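Local structure of response regulator receiver protein (Pseudoalteromonas atlantica T6c, 3KTO) at residues Pro7-Asp13 with Val31-Ala37; Asp62-Ser66 with Asp91-Arg97; Ile68-Glu72 with Arg97-Ala103. The protein probably acts as a receiver-domain protein of two-component type signalling, perhaps in the control of transcription. The contacts are given in a common frame with arbitrary orientation. Numbering follows the deposited sequence.

Contact 1: residues Pro7-Asp13 with Val31-Ala37; sequences PIIYLVD and VTIQCFA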
# COMPACT_ATOMS: atom_id res chain seq x y z
N PRO A 7 -26.03 10.57 14.86
CA PRO A 7 -25.23 9.32 14.94
C PRO A 7 -23.86 9.51 14.30
O PRO A 7 -23.75 9.86 13.12
CB PRO A 7 -26.03 8.24 14.23
CG PRO A 7 -27.45 8.72 14.50
CD PRO A 7 -27.37 10.25 14.32
N ILE A 8 -22.82 9.27 15.08
CA ILE A 8 -21.46 9.44 14.61
C ILE A 8 -20.64 8.16 14.68
O ILE A 8 -20.73 7.41 15.64
CB ILE A 8 -20.72 10.49 15.46
CG1 ILE A 8 -21.61 11.73 15.61
CG2 ILE A 8 -19.39 10.84 14.81
CD1 ILE A 8 -21.05 12.77 16.56
N ILE A 9 -19.84 7.92 13.64
CA ILE A 9 -18.94 6.77 13.61
C ILE A 9 -17.55 7.32 13.37
O ILE A 9 -17.30 8.00 12.38
CB ILE A 9 -19.28 5.77 12.48
CG1 ILE A 9 -20.56 5.00 12.85
CG2 ILE A 9 -18.12 4.79 12.28
CD1 ILE A 9 -20.85 3.84 11.93
N TYR A 10 -16.65 7.04 14.31
CA TYR A 10 -15.28 7.51 14.21
C TYR A 10 -14.43 6.57 13.37
O TYR A 10 -14.42 5.35 13.60
CB TYR A 10 -14.65 7.62 15.60
CG TYR A 10 -15.33 8.60 16.53
CD1 TYR A 10 -15.49 9.94 16.16
CD2 TYR A 10 -15.81 8.20 17.78
CE1 TYR A 10 -16.10 10.85 17.02
CE2 TYR A 10 -16.42 9.11 18.64
CZ TYR A 10 -16.56 10.43 18.25
OH TYR A 10 -17.17 11.33 19.10
N LEU A 11 -13.72 7.13 12.40
CA LEU A 11 -12.83 6.36 11.54
C LEU A 11 -11.39 6.78 11.86
O LEU A 11 -11.04 7.95 11.77
CB LEU A 11 -13.13 6.62 10.06
CG LEU A 11 -12.12 6.04 9.05
CD1 LEU A 11 -11.97 4.54 9.23
CD2 LEU A 11 -12.59 6.35 7.63
N VAL A 12 -10.57 5.81 12.27
CA VAL A 12 -9.16 6.08 12.57
C VAL A 12 -8.36 5.28 11.54
O VAL A 12 -8.35 4.04 11.57
CB VAL A 12 -8.81 5.64 14.00
CG1 VAL A 12 -7.44 6.17 14.38
CG2 VAL A 12 -9.85 6.16 14.98
N ASP A 13 -7.70 5.99 10.64
CA ASP A 13 -6.93 5.37 9.57
C ASP A 13 -5.92 6.41 9.10
O ASP A 13 -6.31 7.54 8.79
CB ASP A 13 -7.89 5.00 8.43
CG ASP A 13 -7.22 4.21 7.32
OD1 ASP A 13 -6.03 4.46 7.03
OD2 ASP A 13 -7.89 3.34 6.71
N VAL A 31 -25.62 8.47 8.80
CA VAL A 31 -24.59 8.63 9.84
C VAL A 31 -23.48 9.58 9.41
O VAL A 31 -23.23 9.75 8.22
CB VAL A 31 -23.92 7.27 10.19
CG1 VAL A 31 -23.13 6.76 9.01
CG2 VAL A 31 -23.00 7.43 11.39
N THR A 32 -22.83 10.19 10.40
CA THR A 32 -21.72 11.11 10.17
C THR A 32 -20.38 10.41 10.40
O THR A 32 -20.14 9.88 11.49
CB THR A 32 -21.75 12.32 11.15
OG1 THR A 32 -22.93 13.09 10.94
CG2 THR A 32 -20.51 13.20 10.94
N ILE A 33 -19.51 10.43 9.41
CA ILE A 33 -18.20 9.79 9.56
C ILE A 33 -17.13 10.80 9.93
O ILE A 33 -16.64 11.54 9.08
CB ILE A 33 -17.77 9.08 8.25
CG1 ILE A 33 -18.83 8.05 7.83
CG2 ILE A 33 -16.42 8.40 8.45
CD1 ILE A 33 -19.10 6.97 8.87
N GLN A 34 -16.78 10.85 11.22
CA GLN A 34 -15.75 11.75 11.70
C GLN A 34 -14.42 10.98 11.70
O GLN A 34 -14.28 9.96 12.38
CB GLN A 34 -16.09 12.23 13.11
CG GLN A 34 -15.05 13.15 13.72
CD GLN A 34 -15.61 14.00 14.83
OE1 GLN A 34 -16.50 13.57 15.57
NE2 GLN A 34 -15.09 15.21 14.97
N CYS A 35 -13.45 11.48 10.94
CA CYS A 35 -12.16 10.82 10.77
C CYS A 35 -10.97 11.37 11.53
O CYS A 35 -10.92 12.55 11.88
CB CYS A 35 -11.81 10.78 9.29
SG CYS A 35 -13.13 10.08 8.27
N PHE A 36 -9.99 10.49 11.75
CA PHE A 36 -8.76 10.82 12.46
C PHE A 36 -7.61 10.08 11.80
O PHE A 36 -7.72 8.90 11.48
CB PHE A 36 -8.88 10.39 13.93
CG PHE A 36 -9.94 11.14 14.67
CD1 PHE A 36 -9.67 12.40 15.22
CD2 PHE A 36 -11.22 10.62 14.79
CE1 PHE A 36 -10.67 13.12 15.87
CE2 PHE A 36 -12.23 11.34 15.44
CZ PHE A 36 -11.94 12.60 15.97
N ALA A 37 -6.50 10.78 11.62
CA ALA A 37 -5.33 10.20 10.97
C ALA A 37 -4.39 9.38 11.85
O ALA A 37 -3.42 8.81 11.35
CB ALA A 37 -4.55 11.30 10.27
O HOH W 1 -17.00 13.85 18.24

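Contact 2: residues Asp62-Ser66 with Asp91-Arg97; sequences DKKDS and DIPTAVR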
# COMPACT_ATOMS: atom_id res chain seq x y z
N ASP A 62 1.66 2.06 10.00
CA ASP A 62 2.54 0.93 9.75
C ASP A 62 3.11 0.28 11.01
O ASP A 62 4.07 -0.49 10.95
CB ASP A 62 3.67 1.35 8.80
CG ASP A 62 3.75 0.46 7.57
OD1 ASP A 62 2.73 -0.17 7.21
OD2 ASP A 62 4.84 0.40 6.95
N LYS A 63 2.51 0.61 12.16
CA LYS A 63 2.89 0.03 13.45
C LYS A 63 1.95 -1.16 13.62
O LYS A 63 0.77 -0.99 13.89
CB LYS A 63 2.68 1.02 14.59
CG LYS A 63 3.79 2.05 14.72
CD LYS A 63 3.85 3.01 13.56
CE LYS A 63 5.06 3.94 13.67
NZ LYS A 63 5.17 4.53 15.04
N LYS A 64 2.48 -2.37 13.44
CA LYS A 64 1.67 -3.57 13.51
C LYS A 64 0.76 -3.63 14.72
O LYS A 64 1.19 -3.42 15.84
CB LYS A 64 2.55 -4.82 13.47
CG LYS A 64 1.76 -6.10 13.22
CD LYS A 64 2.69 -7.30 13.14
CE LYS A 64 1.95 -8.54 12.68
NZ LYS A 64 2.84 -9.73 12.69
N ASP A 65 -0.51 -3.91 14.46
CA ASP A 65 -1.52 -4.04 15.50
C ASP A 65 -1.80 -2.80 16.35
O ASP A 65 -2.57 -2.90 17.29
CB ASP A 65 -1.14 -5.19 16.44
CG ASP A 65 -1.25 -6.56 15.79
OD1 ASP A 65 -1.76 -6.66 14.65
OD2 ASP A 65 -0.82 -7.55 16.43
N SER A 66 -1.22 -1.65 16.02
CA SER A 66 -1.47 -0.45 16.84
C SER A 66 -2.94 -0.04 16.89
O SER A 66 -3.41 0.49 17.89
CB SER A 66 -0.59 0.72 16.38
OG SER A 66 -0.83 1.11 15.04
N ASP A 91 -2.11 -11.12 9.17
CA ASP A 91 -1.82 -12.53 9.37
C ASP A 91 -2.89 -13.03 10.32
O ASP A 91 -3.70 -12.25 10.82
CB ASP A 91 -0.41 -12.76 9.95
CG ASP A 91 -0.13 -11.95 11.20
OD1 ASP A 91 -1.05 -11.70 12.01
OD2 ASP A 91 1.05 -11.59 11.38
N ILE A 92 -2.92 -14.33 10.55
CA ILE A 92 -3.92 -14.91 11.42
C ILE A 92 -3.92 -14.37 12.86
O ILE A 92 -4.98 -14.06 13.40
CB ILE A 92 -3.79 -16.45 11.47
CG1 ILE A 92 -4.06 -17.05 10.09
CG2 ILE A 92 -4.74 -17.02 12.48
CD1 ILE A 92 -5.30 -16.54 9.42
N PRO A 93 -2.73 -14.26 13.50
CA PRO A 93 -2.72 -13.74 14.87
C PRO A 93 -3.35 -12.36 15.03
O PRO A 93 -4.02 -12.08 16.02
CB PRO A 93 -1.24 -13.77 15.24
CG PRO A 93 -0.75 -14.99 14.50
CD PRO A 93 -1.41 -14.80 13.13
N THR A 94 -3.14 -11.49 14.05
CA THR A 94 -3.72 -10.15 14.10
C THR A 94 -5.27 -10.22 14.09
O THR A 94 -5.94 -9.54 14.87
CB THR A 94 -3.21 -9.29 12.93
OG1 THR A 94 -1.84 -8.94 13.18
CG2 THR A 94 -4.05 -8.02 12.75
N ALA A 95 -5.81 -11.06 13.22
CA ALA A 95 -7.27 -11.24 13.13
C ALA A 95 -7.81 -11.76 14.45
O ALA A 95 -8.81 -11.26 14.96
CB ALA A 95 -7.61 -12.22 12.00
N VAL A 96 -7.13 -12.76 15.01
CA VAL A 96 -7.55 -13.34 16.28
C VAL A 96 -7.48 -12.31 17.41
O VAL A 96 -8.38 -12.22 18.23
CB VAL A 96 -6.67 -14.58 16.64
CG1 VAL A 96 -6.99 -15.07 18.05
CG2 VAL A 96 -6.92 -15.69 15.62
N ARG A 97 -6.40 -11.54 17.45
CA ARG A 97 -6.26 -10.52 18.48
C ARG A 97 -7.41 -9.51 18.37
O ARG A 97 -7.95 -9.05 19.37
CB ARG A 97 -4.92 -9.81 18.32
CG ARG A 97 -4.70 -8.71 19.33
CD ARG A 97 -3.34 -8.06 19.15
NE ARG A 97 -3.11 -7.05 20.18
CZ ARG A 97 -1.97 -6.41 20.34
NH1 ARG A 97 -0.94 -6.65 19.54
NH2 ARG A 97 -1.86 -5.51 21.31
O HOH W 2 0.49 -10.85 14.29

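Contact 3: residues Ile68-Glu72 with Arg97-Ala103; sequences IELLE and RAMRASA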
# COMPACT_ATOMS: atom_id res chain seq x y z
N ILE A 68 -5.48 -2.15 16.82
CA ILE A 68 -6.12 -3.11 17.71
C ILE A 68 -5.77 -2.74 19.15
O ILE A 68 -6.61 -2.85 20.04
CB ILE A 68 -5.64 -4.55 17.39
CG1 ILE A 68 -6.09 -4.92 15.97
CG2 ILE A 68 -6.23 -5.54 18.39
CD1 ILE A 68 -5.42 -6.18 15.42
N GLU A 69 -4.55 -2.29 19.37
CA GLU A 69 -4.13 -1.87 20.71
C GLU A 69 -5.05 -0.71 21.14
O GLU A 69 -5.50 -0.64 22.29
CB GLU A 69 -2.66 -1.43 20.67
CG GLU A 69 -2.07 -1.05 22.00
CD GLU A 69 -0.61 -0.68 21.88
OE1 GLU A 69 -0.30 0.22 21.08
OE2 GLU A 69 0.23 -1.28 22.59
N LEU A 70 -5.33 0.19 20.21
CA LEU A 70 -6.22 1.31 20.50
C LEU A 70 -7.57 0.75 20.96
O LEU A 70 -8.12 1.20 21.96
CB LEU A 70 -6.42 2.19 19.26
CG LEU A 70 -7.48 3.28 19.37
CD1 LEU A 70 -7.19 4.23 20.53
CD2 LEU A 70 -7.52 4.04 18.05
N LEU A 71 -8.09 -0.22 20.23
CA LEU A 71 -9.37 -0.83 20.59
C LEU A 71 -9.28 -1.44 21.99
O LEU A 71 -10.17 -1.24 22.81
CB LEU A 71 -9.77 -1.93 19.58
CG LEU A 71 -11.00 -2.77 19.93
CD1 LEU A 71 -12.19 -1.86 20.25
CD2 LEU A 71 -11.33 -3.68 18.74
N GLU A 72 -8.22 -2.18 22.25
CA GLU A 72 -8.03 -2.81 23.56
C GLU A 72 -8.00 -1.76 24.68
O GLU A 72 -8.59 -1.95 25.74
CB GLU A 72 -6.74 -3.63 23.57
CG GLU A 72 -6.73 -4.75 22.52
CD GLU A 72 -5.40 -5.48 22.42
OE1 GLU A 72 -4.36 -4.90 22.79
OE2 GLU A 72 -5.40 -6.62 21.93
N ARG A 97 -6.40 -11.54 17.45
CA ARG A 97 -6.26 -10.52 18.48
C ARG A 97 -7.41 -9.51 18.37
O ARG A 97 -7.95 -9.05 19.37
CB ARG A 97 -4.92 -9.81 18.32
CG ARG A 97 -4.70 -8.71 19.33
CD ARG A 97 -3.34 -8.06 19.15
NE ARG A 97 -3.11 -7.05 20.18
CZ ARG A 97 -1.97 -6.41 20.34
NH1 ARG A 97 -0.94 -6.65 19.54
NH2 ARG A 97 -1.86 -5.51 21.31
N ALA A 98 -7.79 -9.19 17.13
CA ALA A 98 -8.87 -8.26 16.87
C ALA A 98 -10.18 -8.79 17.43
O ALA A 98 -10.91 -8.06 18.10
CB ALA A 98 -9.00 -8.03 15.38
N MSE A 99 -10.47 -10.06 17.16
CA MSE A 99 -11.71 -10.64 17.65
C MSE A 99 -11.72 -10.71 19.19
O MSE A 99 -12.75 -10.46 19.81
CB MSE A 99 -11.95 -12.03 17.03
CG MSE A 99 -12.11 -12.02 15.48
SE MSE A 99 -13.23 -10.60 14.75
CE MSE A 99 -11.89 -9.27 14.64
N ARG A 100 -10.59 -11.03 19.80
CA ARG A 100 -10.54 -11.07 21.26
C ARG A 100 -10.66 -9.67 21.84
O ARG A 100 -11.01 -9.50 23.01
CB ARG A 100 -9.23 -11.70 21.74
CG ARG A 100 -9.22 -13.21 21.64
CD ARG A 100 -7.86 -13.80 21.97
NE ARG A 100 -7.92 -15.25 22.06
CZ ARG A 100 -6.88 -16.04 21.85
NH1 ARG A 100 -5.70 -15.51 21.54
NH2 ARG A 100 -7.00 -17.36 21.95
N ALA A 101 -10.37 -8.66 21.03
CA ALA A 101 -10.45 -7.28 21.49
C ALA A 101 -11.88 -6.76 21.33
O ALA A 101 -12.13 -5.56 21.47
CB ALA A 101 -9.47 -6.41 20.70
N SER A 102 -12.79 -7.68 21.03
CA SER A 102 -14.21 -7.40 20.86
C SER A 102 -14.65 -6.78 19.54
O SER A 102 -15.78 -6.31 19.43
CB SER A 102 -14.74 -6.53 22.00
OG SER A 102 -14.45 -5.16 21.76
N ALA A 103 -13.79 -6.77 18.54
CA ALA A 103 -14.16 -6.20 17.24
C ALA A 103 -15.44 -6.88 16.73
O ALA A 103 -15.60 -8.08 16.87
CB ALA A 103 -13.03 -6.41 16.24
O HOH W 3 -6.96 -8.80 21.73

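Contact 1: residues Pro7-Asp13 with Val31-Ala37
Y10 lays its ring beside the ring of F36, two residues further along the partner strand. Y10 CD1 lies 3.6 Å from F36 CE2, and the planes meet obliquely at 61°. F42 of helix 39-42 sits edge-to-face with both rings. Y10 OH bonds to the backbone N of S48. A water 2.7 Å from both Y10 OH and Q34 OE1 joins the two. On the other face of the sheet, I9 CB meets I33 CD1 at 3.8 Å and L11 CD2 meets C35 SG at 3.8 Å. L11 also packs on L22 of helix 16-26.

The backbones run parallel and in register, I8 opposite T32 through V12 opposite F36. Six hydrogen bonds link them. T32 N to P7 O and I9 N to T32 O are both 2.9 Å. The ladder ends with D13 N to F36 O at 3.0 Å. P7, I9, L11 and D13 make these bonds; I8, Y10 and V12 bond on the other side, to strand 51-57 and D50. Just past the strand, the D13 side chain accepts from Q15 N and forms a salt bridge with K109. These are the first two strands of a CheY-like receiver fold, joined through helix 16-26 as a beta-alpha-beta crossover.

Contact 2: residues Asp62-Ser66 with Asp91-Arg97
Two salt bridges tie the loop 62-66 to the start of helix 92-100. K64 NZ donates to D91 OD2 at 2.9 Å. R97 NH1 donates to D65 OD2 at 3.2 Å, with the carboxylate at the edge of the guanidinium. The other oxygen of D65 is also engaged: D65 OD1 lies 2.7 Å from T94 OG1. D65 therefore reaches two residues spaced three apart on the same side of the helix. R97 has a stronger partner in E72, which takes its NE.

D91 does double duty. It is the N-cap of helix 92-100, and D91 OD1 accepts from T94 N at 2.9 Å. A water donates to D91 OD1 at 2.9 Å and makes a weak bond with K64 NZ at 3.1 Å.

K63 to S66 form a type II turn, with S66 N bonded to K63 O at 3.0 Å. D65 N bonds to H59 ND1. Packing is slight: the extended K64 side chain brings its CE to 3.8 Å from the hydroxyl T94 OG1. T94 and R97 also pack on I68 of helix 66-76. A second subunit forms backbone hydrogen bonds with D62 and K64 and sets its I112 against K64.

The contact lies at the surface. It joins the loop between strand 51-57 and helix 66-76 to the first two turns of helix 92-100.

Contact 3: residues Ile68-Glu72 with Arg97-Ala103
A Schellman motif closes helix 92-100 where it meets helix 66-76. S102, with positive phi, is its C-prime residue. A103 N bonds to A98 O at 3.2 Å, and S102 N bonds to M99 O at 3.0 Å. This turns the chain out of the helix just after A101, which faces helix 66-76.

A101 has its CB directed toward helix 66-76 and is met by three side chains. I68 CG2 is 4.1 Å from A101 CB, L71 CD2 is 3.8 Å from A101 CB, and E72 CG is 3.7 Å from A101 CB. The small alanine lets the backbones come close: A101 CA is 5.5 Å from E72 CA. One turn earlier, I68 CD1 rests on A98 CB at 4.0 Å. L71 CD2 reaches on to A103 CB at 4.1 Å.

The solvent side of this apolar seam is closed by a two-pronged salt bridge. R97 NE donates to E72 OE2 at 2.9 Å, and R97 NH2 donates to E72 OE1 at 3.0 Å. Both angles are nearly linear. The aliphatic part of R97 lies over I68, with R97 CG 3.6 Å from I68 CG2. A water donates to E72 OE2 and R97 O, at 2.7 Å and 2.6 Å. R97 NH1 is taken by D65.

Beneath the seam lies the central sheet. L71 packs on T83 and V85, and A103 on V85, all on strand 83-87. A98 meets F106 of strand 105-108. Helices 66-76 and 92-100 thus sit side by side on these strands.

How the contacts relate
Contact 1 comes first along the chain and builds one edge of the parallel sheet. Contacts 2 and 3 come later, and their segments alternate in sequence. Both join the region of helix 66-76 to helix 92-100. Their centres are about 9 Å apart and they share R97, whose guanidinium holds D65 in one and E72 in the other. T94 of contact 2 also touches I68 of contact 3. Contact 1 lies across the chain's centre, about 21 Å and 18 Å from contacts 2 and 3, centre to centre. It still touches contact 3 through V12 and L70. Together they sample one receiver domain, from a sheet edge to the helices on the far side of its centre.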